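Local coordinates for protein CRISPR system Cmr subunit Cmr5 (Thermus thermophilus HB8, PDB 2ZOP) that probably forms part of the Cmr ribonucleoprotein complex of a type III-B CRISPR system, which defends the cell against invading nucleic acids, at residues A58-G63 and D74-A79; R29-K34 and A49-R54; N64-V69 and R95-A100. One frame throughout, in Å; residues are numbered along the deposited sequence.

Interaction 1 (A58-G63 and D74-A79). With SO4 (sulfate ion), chain G.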
loop_
_atom_site.group_PDB
_atom_site.type_symbol
_atom_site.label_atom_id
_atom_site.label_comp_id
_atom_site.label_asym_id
_atom_site.label_seq_id
_atom_site.Cartn_x
_atom_site.Cartn_y
_atom_site.Cartn_z
ATOM N N ALA A 58 -25.472 -8.406 -10.374
ATOM C CA ALA A 58 -25.184 -8.878 -9.024
ATOM C C ALA A 58 -23.888 -8.311 -8.439
ATOM O O ALA A 58 -23.783 -8.122 -7.226
ATOM C CB ALA A 58 -25.146 -10.414 -9.003
ATOM N N HIS A 59 -22.904 -8.045 -9.295
ATOM C CA HIS A 59 -21.626 -7.498 -8.844
ATOM C C HIS A 59 -21.799 -6.041 -8.406
ATOM O O HIS A 59 -21.298 -5.626 -7.356
ATOM C CB HIS A 59 -20.592 -7.587 -9.969
ATOM C CG HIS A 59 -20.100 -8.979 -10.241
ATOM N ND1 HIS A 59 -19.445 -9.319 -11.406
ATOM C CD2 HIS A 59 -20.112 -10.098 -9.479
ATOM C CE1 HIS A 59 -19.072 -10.584 -11.348
ATOM N NE2 HIS A 59 -19.464 -11.080 -10.189
ATOM N N LYS A 60 -22.524 -5.278 -9.219
ATOM C CA LYS A 60 -22.799 -3.872 -8.951
ATOM C C LYS A 60 -23.683 -3.738 -7.709
ATOM O O LYS A 60 -23.513 -2.813 -6.915
ATOM C CB LYS A 60 -23.497 -3.251 -10.166
ATOM C CG LYS A 60 -23.782 -1.759 -10.069
ATOM C CD LYS A 60 -22.494 -0.946 -9.922
ATOM C CE LYS A 60 -22.714 0.529 -10.247
ATOM N NZ LYS A 60 -22.921 0.749 -11.710
ATOM N N ALA A 61 -24.616 -4.673 -7.540
ATOM C CA ALA A 61 -25.533 -4.653 -6.401
ATOM C C ALA A 61 -24.776 -4.663 -5.072
ATOM O O ALA A 61 -25.165 -3.976 -4.122
ATOM C CB ALA A 61 -26.495 -5.844 -6.474
ATOM N N LEU A 62 -23.700 -5.440 -5.001
ATOM C CA LEU A 62 -22.900 -5.485 -3.775
ATOM C C LEU A 62 -22.463 -4.050 -3.462
ATOM O O LEU A 62 -22.587 -3.577 -2.326
ATOM C CB LEU A 62 -21.676 -6.398 -3.977
ATOM C CG LEU A 62 -20.683 -6.667 -2.828
ATOM C CD1 LEU A 62 -19.742 -5.484 -2.640
ATOM C CD2 LEU A 62 -21.442 -6.961 -1.541
ATOM N N GLY A 63 -21.987 -3.349 -4.486
ATOM C CA GLY A 63 -21.534 -1.974 -4.306
ATOM C C GLY A 63 -22.599 -1.017 -3.789
ATOM O O GLY A 63 -22.354 -0.248 -2.860
ATOM N N ASP A 74 -26.278 5.541 -2.884
ATOM C CA ASP A 74 -25.840 4.427 -3.718
ATOM C C ASP A 74 -24.331 4.493 -3.916
ATOM O O ASP A 74 -23.663 5.376 -3.377
ATOM C CB ASP A 74 -26.537 4.484 -5.086
ATOM C CG ASP A 74 -26.434 5.861 -5.736
ATOM O OD1 ASP A 74 -25.370 6.501 -5.625
ATOM O OD2 ASP A 74 -27.418 6.305 -6.367
ATOM N N LEU A 75 -23.802 3.558 -4.697
ATOM C CA LEU A 75 -22.370 3.506 -4.966
ATOM C C LEU A 75 -21.840 4.832 -5.513
ATOM O O LEU A 75 -20.771 5.289 -5.098
ATOM C CB LEU A 75 -22.055 2.372 -5.956
ATOM C CG LEU A 75 -20.571 2.134 -6.265
ATOM C CD1 LEU A 75 -19.800 1.907 -4.959
ATOM C CD2 LEU A 75 -20.421 0.927 -7.182
ATOM N N ARG A 76 -22.580 5.447 -6.444
ATOM C CA ARG A 76 -22.142 6.717 -7.021
ATOM C C ARG A 76 -21.934 7.808 -5.975
ATOM O O ARG A 76 -20.947 8.547 -6.030
ATOM C CB ARG A 76 -23.139 7.234 -8.074
ATOM C CG ARG A 76 -22.981 6.613 -9.445
ATOM C CD ARG A 76 -23.834 7.341 -10.481
ATOM N NE ARG A 76 -23.679 6.762 -11.812
ATOM C CZ ARG A 76 -24.086 5.543 -12.155
ATOM N NH1 ARG A 76 -24.684 4.757 -11.270
ATOM N NH2 ARG A 76 -23.892 5.103 -13.390
ATOM N N GLU A 77 -22.854 7.933 -5.027
ATOM C CA GLU A 77 -22.672 8.979 -4.024
ATOM C C GLU A 77 -21.443 8.689 -3.152
ATOM O O GLU A 77 -20.658 9.587 -2.854
ATOM C CB GLU A 77 -23.917 9.133 -3.151
ATOM C CG GLU A 77 -23.783 10.293 -2.175
ATOM C CD GLU A 77 -25.005 10.508 -1.311
ATOM O OE1 GLU A 77 -25.536 9.530 -0.765
ATOM O OE2 GLU A 77 -25.424 11.671 -1.160
ATOM N N LEU A 78 -21.276 7.432 -2.753
ATOM C CA LEU A 78 -20.120 7.040 -1.938
ATOM C C LEU A 78 -18.813 7.315 -2.709
ATOM O O LEU A 78 -17.854 7.865 -2.162
ATOM C CB LEU A 78 -20.215 5.548 -1.572
ATOM C CG LEU A 78 -18.962 4.870 -0.974
ATOM C CD1 LEU A 78 -18.613 5.486 0.387
ATOM C CD2 LEU A 78 -19.213 3.363 -0.825
ATOM N N ALA A 79 -18.784 6.947 -3.988
ATOM C CA ALA A 79 -17.592 7.159 -4.811
ATOM C C ALA A 79 -17.224 8.642 -4.898
ATOM O O ALA A 79 -16.049 9.005 -4.833
ATOM C CB ALA A 79 -17.817 6.587 -6.224
HETATM S S SO4 G . -18.313 -8.336 -14.832
HETATM O O1 SO4 G . -17.190 -8.968 -14.112
HETATM O O2 SO4 G . -19.431 -8.058 -13.901
HETATM O O3 SO4 G . -17.854 -7.059 -15.409
HETATM O O4 SO4 G . -18.773 -9.250 -15.895
#

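Interaction 2 (R29-K34 and A49-R54)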
loop_
_atom_site.group_PDB
_atom_site.type_symbol
_atom_site.label_atom_id
_atom_site.label_comp_id
_atom_site.label_asym_id
_atom_site.label_seq_id
_atom_site.Cartn_x
_atom_site.Cartn_y
_atom_site.Cartn_z
ATOM N N ARG A 29 -21.792 -13.011 -4.034
ATOM C CA ARG A 29 -20.850 -13.523 -3.046
ATOM C C ARG A 29 -19.418 -13.342 -3.546
ATOM O O ARG A 29 -18.534 -12.957 -2.777
ATOM C CB ARG A 29 -21.125 -15.016 -2.772
ATOM C CG ARG A 29 -19.977 -15.757 -2.074
ATOM C CD ARG A 29 -20.378 -17.178 -1.650
ATOM N NE ARG A 29 -19.281 -17.870 -0.970
ATOM C CZ ARG A 29 -18.259 -18.437 -1.599
ATOM N NH1 ARG A 29 -18.197 -18.404 -2.923
ATOM N NH2 ARG A 29 -17.288 -19.019 -0.910
ATOM N N ASP A 30 -19.192 -13.624 -4.832
ATOM C CA ASP A 30 -17.856 -13.479 -5.399
ATOM C C ASP A 30 -17.354 -12.059 -5.177
ATOM O O ASP A 30 -16.215 -11.853 -4.744
ATOM C CB ASP A 30 -17.847 -13.780 -6.903
ATOM C CG ASP A 30 -18.035 -15.250 -7.199
ATOM O OD1 ASP A 30 -17.646 -16.076 -6.347
ATOM O OD2 ASP A 30 -18.553 -15.580 -8.284
HETATM N N MSE A 31 -18.212 -11.082 -5.469
HETATM C CA MSE A 31 -17.839 -9.688 -5.289
HETATM C C MSE A 31 -17.652 -9.320 -3.821
HETATM O O MSE A 31 -16.765 -8.542 -3.484
HETATM C CB MSE A 31 -18.877 -8.767 -5.932
HETATM C CG MSE A 31 -18.442 -8.304 -7.308
HETATM SE SE MSE A 31 -17.193 -6.798 -7.309
HETATM C CE MSE A 31 -15.857 -7.330 -6.035
ATOM N N ALA A 32 -18.494 -9.881 -2.960
ATOM C CA ALA A 32 -18.408 -9.624 -1.528
ATOM C C ALA A 32 -17.072 -10.125 -0.986
ATOM O O ALA A 32 -16.444 -9.465 -0.156
ATOM C CB ALA A 32 -19.565 -10.321 -0.793
ATOM N N LEU A 33 -16.637 -11.292 -1.458
ATOM C CA LEU A 33 -15.377 -11.874 -0.994
ATOM C C LEU A 33 -14.141 -11.162 -1.541
ATOM O O LEU A 33 -13.100 -11.140 -0.901
ATOM C CB LEU A 33 -15.304 -13.366 -1.353
ATOM C CG LEU A 33 -16.367 -14.282 -0.730
ATOM C CD1 LEU A 33 -15.973 -15.740 -0.928
ATOM C CD2 LEU A 33 -16.503 -13.980 0.744
ATOM N N LYS A 34 -14.271 -10.571 -2.720
ATOM C CA LYS A 34 -13.170 -9.873 -3.361
ATOM C C LYS A 34 -12.978 -8.418 -2.915
ATOM O O LYS A 34 -11.847 -7.932 -2.847
ATOM C CB LYS A 34 -13.362 -9.921 -4.888
ATOM C CG LYS A 34 -12.375 -9.075 -5.704
ATOM C CD LYS A 34 -10.950 -9.595 -5.584
ATOM C CE LYS A 34 -10.766 -10.906 -6.340
ATOM N NZ LYS A 34 -9.403 -11.462 -6.149
ATOM N N ALA A 49 -14.242 2.012 -8.099
ATOM C CA ALA A 49 -14.335 2.182 -9.545
ATOM C C ALA A 49 -14.446 0.828 -10.244
ATOM O O ALA A 49 -15.085 0.715 -11.290
ATOM C CB ALA A 49 -13.112 2.952 -10.065
ATOM N N PHE A 50 -13.811 -0.188 -9.666
ATOM C CA PHE A 50 -13.859 -1.532 -10.216
ATOM C C PHE A 50 -15.300 -2.040 -10.083
ATOM O O PHE A 50 -15.875 -2.552 -11.045
ATOM C CB PHE A 50 -12.909 -2.469 -9.456
ATOM C CG PHE A 50 -12.996 -3.901 -9.902
ATOM C CD1 PHE A 50 -12.372 -4.317 -11.073
ATOM C CD2 PHE A 50 -13.740 -4.827 -9.172
ATOM C CE1 PHE A 50 -12.489 -5.633 -11.519
ATOM C CE2 PHE A 50 -13.864 -6.146 -9.604
ATOM C CZ PHE A 50 -13.234 -6.550 -10.788
ATOM N N VAL A 51 -15.889 -1.883 -8.900
ATOM C CA VAL A 51 -17.258 -2.332 -8.697
ATOM C C VAL A 51 -18.226 -1.614 -9.638
ATOM O O VAL A 51 -19.065 -2.242 -10.263
ATOM C CB VAL A 51 -17.739 -2.098 -7.250
ATOM C CG1 VAL A 51 -19.170 -2.620 -7.098
ATOM C CG2 VAL A 51 -16.815 -2.800 -6.266
ATOM N N ASP A 52 -18.100 -0.296 -9.740
ATOM C CA ASP A 52 -18.985 0.485 -10.602
ATOM C C ASP A 52 -18.874 0.151 -12.079
ATOM O O ASP A 52 -19.810 0.378 -12.836
ATOM C CB ASP A 52 -18.724 1.978 -10.430
ATOM C CG ASP A 52 -19.475 2.822 -11.459
ATOM O OD1 ASP A 52 -20.721 2.715 -11.530
ATOM O OD2 ASP A 52 -18.821 3.585 -12.199
ATOM N N SER A 53 -17.735 -0.386 -12.499
ATOM C CA SER A 53 -17.567 -0.694 -13.905
ATOM C C SER A 53 -17.911 -2.132 -14.238
ATOM O O SER A 53 -17.712 -2.569 -15.365
ATOM C CB SER A 53 -16.140 -0.361 -14.367
ATOM O OG SER A 53 -15.173 -1.060 -13.607
ATOM N N ARG A 54 -18.431 -2.872 -13.264
ATOM C CA ARG A 54 -18.804 -4.252 -13.523
ATOM C C ARG A 54 -20.065 -4.274 -14.391
ATOM O O ARG A 54 -20.931 -3.401 -14.271
ATOM C CB ARG A 54 -19.050 -5.008 -12.214
ATOM C CG ARG A 54 -17.780 -5.290 -11.371
ATOM C CD ARG A 54 -16.629 -5.832 -12.224
ATOM N NE ARG A 54 -15.779 -4.752 -12.733
ATOM C CZ ARG A 54 -14.944 -4.876 -13.759
ATOM N NH1 ARG A 54 -14.844 -6.038 -14.398
ATOM N NH2 ARG A 54 -14.214 -3.839 -14.149
#

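Interaction 3 (N64-V69 and R95-A100)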
loop_
_atom_site.group_PDB
_atom_site.type_symbol
_atom_site.label_atom_id
_atom_site.label_comp_id
_atom_site.label_asym_id
_atom_site.label_seq_id
_atom_site.Cartn_x
_atom_site.Cartn_y
_atom_site.Cartn_z
ATOM N N ASN A 64 -23.783 -1.052 -4.393
ATOM C CA ASN A 64 -24.870 -0.180 -3.970
ATOM C C ASN A 64 -25.357 -0.568 -2.574
ATOM O O ASN A 64 -25.631 0.295 -1.754
ATOM C CB ASN A 64 -26.018 -0.229 -4.989
ATOM C CG ASN A 64 -25.729 0.599 -6.231
ATOM O OD1 ASN A 64 -25.284 1.743 -6.138
ATOM N ND2 ASN A 64 -25.990 0.028 -7.402
ATOM N N ASP A 65 -25.454 -1.865 -2.297
ATOM C CA ASP A 65 -25.880 -2.315 -0.975
ATOM C C ASP A 65 -24.926 -1.797 0.102
ATOM O O ASP A 65 -25.355 -1.272 1.126
ATOM C CB ASP A 65 -25.920 -3.843 -0.906
ATOM C CG ASP A 65 -27.081 -4.437 -1.687
ATOM O OD1 ASP A 65 -27.929 -3.664 -2.179
ATOM O OD2 ASP A 65 -27.154 -5.675 -1.799
ATOM N N LEU A 66 -23.630 -1.953 -0.131
ATOM C CA LEU A 66 -22.641 -1.500 0.835
ATOM C C LEU A 66 -22.750 0.001 1.051
ATOM O O LEU A 66 -22.727 0.471 2.187
ATOM C CB LEU A 66 -21.228 -1.881 0.376
ATOM C CG LEU A 66 -20.088 -1.427 1.303
ATOM C CD1 LEU A 66 -18.921 -2.387 1.234
ATOM C CD2 LEU A 66 -19.659 -0.034 0.903
ATOM N N ALA A 67 -22.880 0.762 -0.031
ATOM C CA ALA A 67 -22.999 2.208 0.104
ATOM C C ALA A 67 -24.239 2.572 0.929
ATOM O O ALA A 67 -24.209 3.519 1.711
ATOM C CB ALA A 67 -23.070 2.870 -1.273
ATOM N N GLN A 68 -25.325 1.819 0.765
ATOM C CA GLN A 68 -26.537 2.127 1.517
ATOM C C GLN A 68 -26.349 1.778 2.987
ATOM O O GLN A 68 -26.792 2.515 3.870
ATOM C CB GLN A 68 -27.739 1.393 0.911
ATOM C CG GLN A 68 -28.149 1.992 -0.429
ATOM C CD GLN A 68 -29.145 1.141 -1.210
ATOM O OE1 GLN A 68 -29.704 1.596 -2.204
ATOM N NE2 GLN A 68 -29.355 -0.091 -0.777
ATOM N N VAL A 69 -25.673 0.664 3.248
ATOM C CA VAL A 69 -25.401 0.269 4.623
ATOM C C VAL A 69 -24.626 1.389 5.315
ATOM O O VAL A 69 -24.844 1.670 6.490
ATOM C CB VAL A 69 -24.580 -1.028 4.666
ATOM C CG1 VAL A 69 -23.974 -1.233 6.039
ATOM C CG2 VAL A 69 -25.481 -2.191 4.322
ATOM N N ARG A 95 -11.427 3.090 6.156
ATOM C CA ARG A 95 -11.625 2.182 7.289
ATOM C C ARG A 95 -13.065 1.710 7.410
ATOM O O ARG A 95 -13.318 0.540 7.670
ATOM C CB ARG A 95 -11.240 2.852 8.610
ATOM C CG ARG A 95 -9.769 3.172 8.775
ATOM C CD ARG A 95 -9.456 3.421 10.250
ATOM N NE ARG A 95 -10.231 4.528 10.813
ATOM C CZ ARG A 95 -9.834 5.799 10.824
ATOM N NH1 ARG A 95 -8.664 6.142 10.305
ATOM N NH2 ARG A 95 -10.604 6.732 11.363
ATOM N N GLU A 96 -13.997 2.641 7.242
ATOM C CA GLU A 96 -15.430 2.358 7.332
ATOM C C GLU A 96 -15.907 1.417 6.230
ATOM O O GLU A 96 -16.601 0.440 6.491
ATOM C CB GLU A 96 -16.207 3.681 7.290
ATOM C CG GLU A 96 -15.973 4.529 8.533
ATOM C CD GLU A 96 -16.545 5.932 8.432
ATOM O OE1 GLU A 96 -16.545 6.650 9.460
ATOM O OE2 GLU A 96 -16.982 6.326 7.335
ATOM N N VAL A 97 -15.526 1.705 4.995
ATOM C CA VAL A 97 -15.912 0.861 3.873
ATOM C C VAL A 97 -15.312 -0.537 4.060
ATOM O O VAL A 97 -15.995 -1.544 3.864
ATOM C CB VAL A 97 -15.449 1.498 2.540
ATOM C CG1 VAL A 97 -15.632 0.533 1.386
ATOM C CG2 VAL A 97 -16.256 2.770 2.287
ATOM N N LEU A 98 -14.048 -0.603 4.468
ATOM C CA LEU A 98 -13.400 -1.901 4.681
ATOM C C LEU A 98 -14.132 -2.695 5.772
ATOM O O LEU A 98 -14.353 -3.898 5.628
ATOM C CB LEU A 98 -11.924 -1.710 5.064
ATOM C CG LEU A 98 -11.087 -2.975 5.296
ATOM C CD1 LEU A 98 -11.146 -3.846 4.057
ATOM C CD2 LEU A 98 -9.636 -2.607 5.613
ATOM N N ALA A 99 -14.521 -2.030 6.857
ATOM C CA ALA A 99 -15.240 -2.722 7.935
ATOM C C ALA A 99 -16.601 -3.242 7.456
ATOM O O ALA A 99 -16.974 -4.375 7.757
ATOM C CB ALA A 99 -15.435 -1.794 9.127
ATOM N N ALA A 100 -17.344 -2.408 6.724
ATOM C CA ALA A 100 -18.650 -2.813 6.198
ATOM C C ALA A 100 -18.456 -3.959 5.198
ATOM O O ALA A 100 -19.187 -4.947 5.216
ATOM C CB ALA A 100 -19.342 -1.618 5.517
#

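Interaction 1 (A58-G63 and D74-A79)
The N-terminal end of helix 75-84 meets helix 57-69 in an all-alpha Cmr5 fold, with Leu-75 set against Gly-63 and Lys-60. The two backbones come close here, 5.6 Å from Gly-63 CA to Leu-75 CA. Gly-63 has no side chain, which leaves room for Leu-75 against its backbone: Leu-75 CD1 is 3.9 Å from Gly-63 O. The other branch, CD2, rests on the aliphatic part of Lys-60, 3.8 Å from Lys-60 CE. CG of Leu-75 is anti to the backbone N (chi1 -176°), which carries both branches into the gap between the helices.

This is the start of a helix, and Asp-74 is its N-cap. Asp-74 OD1 accepts from Glu-77 N at 3.0 Å, a capping bond. The segment axes run at 53° to each other, 11.1 Å apart at closest.

Lys-60 bends at chi2 and chi4, and its NZ forms a salt bridge with Asp-52. The same NZ stands 4.4 Å from NH1 of Arg-76, a like charge. Nearer the start of helix 57-69, His-59 ND1 donates to sulfate O2 at 2.8 Å, in a site completed by the backbone N atoms of Gly-55 and Lys-56. The ion probably comes from the crystallisation liquor.

Interaction 2 (R29-K34 and A49-R54)
Met-31, built as selenomethionine, reaches from helix 25-42 to Phe-50 and Val-51 at the end of helix 44-52. The first interaction is Met-aromatic. Met-31 SE is 4.1 Å from Phe-50 CE2. From the ring centroid it lies 75° off the normal, at the edge. The bend at chi2 (-81°) sets SE between the ring edge and Val-51.

Apolar packing is the second kind. The same SE is 4.1 Å from Val-51 CG2, and Arg-54 CG lies beside it at 4.4 Å. One atom therefore serves three neighbours, and the segments share no hydrogen bond.

A set of polar bonds within segment 49-54 closes the end of the helix. Arg-54 NE donates to Phe-50 O at 2.8 Å, nearly in the guanidinium plane and with an N-H...O angle of 164°. Ser-53 N reaches that oxygen from the opposite face of the carbonyl plane. Arg-54 NH2 adds a 3.0 Å bond to Ser-53 OG. These bonds hold the guanidinium over one face of the Phe-50 ring, with NE 3.5 Å above the ring plane.

Helix 57-69 lies alongside and places His-59 against both Met-31 and Arg-54. Leu-35 and Leu-38 of helix 25-42 continue the packing on Val-51 and Phe-50. Leu-75 of helix 75-84 also touches Val-51, and Leu-88 of a second subunit packs on Phe-50.

Interaction 3 (N64-V69 and R95-A100)
Leu-66 of helix 57-69 fills the tight part of this contact, meeting Val-97 and Ala-100 of the long helix 87-111. Its two branches have different tasks. CD2 touches a side chain, 4.1 Å from Val-97 CG1. CD1 turns to the backbone and lies 4.0 Å from Val-97 O. The side chains of Leu-66 and Val-97 cross at about a right angle. Ala-100 is small enough to let the helix come near: Leu-66 CA and Ala-100 CA are 6.8 Å apart, and Leu-66 CG is 4.3 Å from Ala-100 CB. With chi1 at 179°, the Leu-66 side chain extends from its helix and both methyls reach helix 87-111.

All three residues are buried, near the centre of the chain. The contact belongs to the interior of the helical Cmr5 fold, where Leu-35, Phe-104 and Ala-101 also pack on Leu-66, and Leu-70 touches Val-97 and Ala-100.

The margins are looser. Val-69 points toward the second helix, but its CG1 comes no closer than 4.7 Å to Ala-100 CB. Polar residues turn to other partners: Asp-65 OD2 is hydrogen-bonded to Tyr-28 OH, and Glu-96 forms a salt bridge with Arg-4. Exposed Arg-95 packs on Lys-34 of a third subunit.

Overall arrangement
From the N terminus, interaction 2 comes first. It joins helix 25-42 to the end of helix 44-52 and closes a largely helical loop of 14 residues. It is complete before the others open. Helix 57-69 then supplies the first segment of both interaction 1 and interaction 3. Interaction 1 closes a 10-residue connection to helix 75-84. Interaction 3 spans 25 residues to helix 87-111. These two cross, since their segments alternate along the chain. Interactions 1 and 2 touch directly, among other places where Leu-75 packs against the backbone of Asp-52. Interactions 1 and 3 meet where Asn-64 OD1 probably accepts from Leu-75 N. Interactions 2 and 3 do not touch.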